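Local coordinates for tRNA (Adenine(22)-N(1))-methyltransferase (Mycoplasma capricolum subsp. capricolum, PDB 6QE6), which probably methylates N1 of adenine 22 in tRNA, and binds S-adenosyl-L-homocysteine, the product left by its methyl-donor cofactor, at residues A38-G43 and I61-D66. Sequence-based numbering, arbitrary orientation.
Unlike the reference sequence in segment 38-43: Ala38 (reference Thr). With SAH (S-adenosyl-L-homocysteine), chain C.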
loop_
_atom_site.group_PDB
_atom_site.type_symbol
_atom_site.label_atom_id
_atom_site.label_comp_id
_atom_site.label_asym_id
_atom_site.label_seq_id
_atom_site.Cartn_x
_atom_site.Cartn_y
_atom_site.Cartn_z
ATOM N N ALA A 38 9.365 -14.917 7.064
ATOM C CA ALA A 38 10.092 -13.654 7.066
ATOM C C ALA A 38 9.279 -12.587 6.348
ATOM O O ALA A 38 8.725 -12.836 5.274
ATOM C CB ALA A 38 11.470 -13.801 6.400
ATOM N N ILE A 39 9.208 -11.397 6.944
ATOM C CA ILE A 39 8.592 -10.244 6.299
ATOM C C ILE A 39 9.604 -9.106 6.278
ATOM O O ILE A 39 10.546 -9.067 7.070
ATOM C CB ILE A 39 7.281 -9.808 6.996
ATOM C CG1 ILE A 39 7.549 -9.261 8.419
ATOM C CG2 ILE A 39 6.255 -10.965 7.002
ATOM C CD1 ILE A 39 7.734 -7.732 8.499
ATOM N N ALA A 40 9.399 -8.161 5.365
ATOM C CA ALA A 40 10.222 -6.957 5.328
ATOM C C ALA A 40 9.322 -5.724 5.348
ATOM O O ALA A 40 8.436 -5.582 4.501
ATOM C CB ALA A 40 11.138 -6.947 4.105
ATOM N N ASP A 41 9.539 -4.839 6.316
ATOM C CA ASP A 41 8.822 -3.570 6.395
ATOM C C ASP A 41 9.698 -2.508 5.745
ATOM O O ASP A 41 10.791 -2.211 6.236
ATOM C CB ASP A 41 8.497 -3.218 7.845
ATOM C CG ASP A 41 7.477 -2.084 7.979
ATOM O OD1 ASP A 41 6.775 -1.728 6.988
ATOM O OD2 ASP A 41 7.371 -1.563 9.112
ATOM N N ILE A 42 9.234 -1.954 4.631
ATOM C CA ILE A 42 9.959 -0.900 3.939
ATOM C C ILE A 42 9.483 0.448 4.452
ATOM O O ILE A 42 8.284 0.753 4.401
ATOM C CB ILE A 42 9.767 -1.006 2.424
ATOM C CG1 ILE A 42 9.995 -2.441 1.961
ATOM C CG2 ILE A 42 10.682 -0.018 1.722
ATOM C CD1 ILE A 42 11.388 -2.988 2.311
ATOM N N GLY A 43 10.420 1.278 4.903
ATOM C CA GLY A 43 10.048 2.532 5.540
ATOM C C GLY A 43 9.534 2.344 6.953
ATOM O O GLY A 43 8.519 2.945 7.339
ATOM N N ILE A 61 10.715 -14.009 11.649
ATOM C CA ILE A 61 11.676 -12.915 11.651
ATOM C C ILE A 61 11.133 -11.737 10.837
ATOM O O ILE A 61 10.170 -11.856 10.069
ATOM C CB ILE A 61 13.066 -13.349 11.126
ATOM C CG1 ILE A 61 13.022 -13.678 9.642
ATOM C CG2 ILE A 61 13.624 -14.517 11.935
ATOM C CD1 ILE A 61 14.367 -13.481 8.969
ATOM N N ALA A 62 11.756 -10.579 11.030
ATOM C CA ALA A 62 11.380 -9.392 10.278
ATOM C C ALA A 62 12.624 -8.597 9.913
ATOM O O ALA A 62 13.555 -8.462 10.713
ATOM C CB ALA A 62 10.399 -8.499 11.059
ATOM N N TYR A 63 12.632 -8.095 8.689
ATOM C CA TYR A 63 13.581 -7.083 8.248
ATOM C C TYR A 63 12.935 -5.702 8.382
ATOM O O TYR A 63 11.904 -5.431 7.756
ATOM C CB TYR A 63 13.995 -7.356 6.803
ATOM C CG TYR A 63 14.671 -8.681 6.632
ATOM C CD1 TYR A 63 15.916 -8.941 7.206
ATOM C CD2 TYR A 63 14.078 -9.676 5.896
ATOM C CE1 TYR A 63 16.535 -10.178 7.037
ATOM C CE2 TYR A 63 14.685 -10.896 5.723
ATOM C CZ TYR A 63 15.905 -11.150 6.284
ATOM O OH TYR A 63 16.468 -12.395 6.073
ATOM N N ALA A 64 13.528 -4.839 9.193
ATOM C CA ALA A 64 12.980 -3.507 9.468
ATOM C C ALA A 64 13.854 -2.483 8.747
ATOM O O ALA A 64 14.932 -2.128 9.230
ATOM C CB ALA A 64 12.912 -3.242 10.965
ATOM N N CYS A 65 13.380 -2.011 7.596
ATOM C CA CYS A 65 14.197 -1.296 6.624
ATOM C C CYS A 65 13.805 0.169 6.540
ATOM O O CYS A 65 12.624 0.515 6.609
ATOM C CB CYS A 65 14.063 -1.906 5.224
ATOM S SG CYS A 65 13.933 -3.713 5.198
ATOM N N ASP A 66 14.804 1.017 6.349
ATOM C CA ASP A 66 14.569 2.426 6.120
ATOM C C ASP A 66 15.696 2.996 5.265
ATOM O O ASP A 66 16.837 2.528 5.300
ATOM C CB ASP A 66 14.437 3.194 7.439
ATOM C CG ASP A 66 13.591 4.455 7.291
ATOM O OD1 ASP A 66 13.971 5.326 6.479
ATOM O OD2 ASP A 66 12.539 4.571 7.958
HETATM N N SAH C . 5.876 2.675 8.236
HETATM C CA SAH C . 5.384 3.716 9.132
HETATM C CB SAH C . 6.163 5.023 8.928
HETATM C CG SAH C . 5.988 5.733 7.584
HETATM S SD SAH C . 6.848 7.328 7.545
HETATM C C SAH C . 3.884 3.962 8.941
HETATM O O SAH C . 3.312 3.616 7.902
HETATM O OXT SAH C . 3.210 4.516 9.817
HETATM C "C5'" SAH C . 7.703 6.892 6.013
HETATM C "C4'" SAH C . 9.064 6.258 6.279
HETATM O "O4'" SAH C . 9.571 5.735 5.074
HETATM C "C3'" SAH C . 10.093 7.265 6.759
HETATM O "O3'" SAH C . 10.716 6.779 7.925
HETATM C "C2'" SAH C . 11.109 7.358 5.634
HETATM O "O2'" SAH C . 12.394 7.506 6.173
HETATM C "C1'" SAH C . 10.936 6.031 4.928
HETATM N N9 SAH C . 11.238 6.079 3.497
HETATM C C8 SAH C . 10.953 7.085 2.620
HETATM N N7 SAH C . 11.394 6.703 1.391
HETATM C C5 SAH C . 11.939 5.485 1.477
HETATM C C6 SAH C . 12.535 4.660 0.536
HETATM N N6 SAH C . 12.638 5.038 -0.736
HETATM N N1 SAH C . 13.023 3.437 0.937
HETATM C C2 SAH C . 12.917 3.033 2.253
HETATM N N3 SAH C . 12.323 3.867 3.177
HETATM C C4 SAH C . 11.843 5.072 2.793
#
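Ile39 O takes two donors from the 61-66 strand: the backbone N-H of Tyr63, with N at 2.8 Å and an N-H...O angle of 171°, and the CA-H of Ala62, with CA at 3.3 Å. Tyr63 is held between two residues of the 38-43 strand, since its O accepts from Asp41 N. Cys65 N then donates to Asp41 O at 2.9 Å. Weaker bonds follow at the ends, from Ile39 N to Ile61 O and from Gly43 N to Cys65 O. The strands run parallel, their axes 16° apart.

Ala38, Ala40, Ile42, Ile61, Tyr63 and Cys65 share one face. There Ala38 CB meets Ile61 CG1 at 3.6 Å, and Ala40 CB sits at the edge of the Tyr63 ring. Ile42 CD1 reaches Cys65 SG at 3.9 Å. On the other face Ile39 CD1 packs on Ala62 CB, under helix 48-55.

That helix makes the crossover of a right-handed beta-alpha-beta unit, the start of the Rossmann-like methyltransferase fold. The cofactor product binds at the C-terminal ends of both strands. Gly43 O accepts from the amino N of S-adenosyl-L-homocysteine at 2.8 Å. With CG anti to the backbone N (chi1 -154°), the Asp66 carboxylate is carried past the strand end to the ribose hydroxyls: OD1 takes O2' at 2.7 Å, and OD2 takes O3'. Asn68 N also bonds to OD1 and Asp45 N to OD2, so each oxygen has a hydroxyl and a backbone N-H. Ile42 CG2 touches adenine C2 at 3.8 Å.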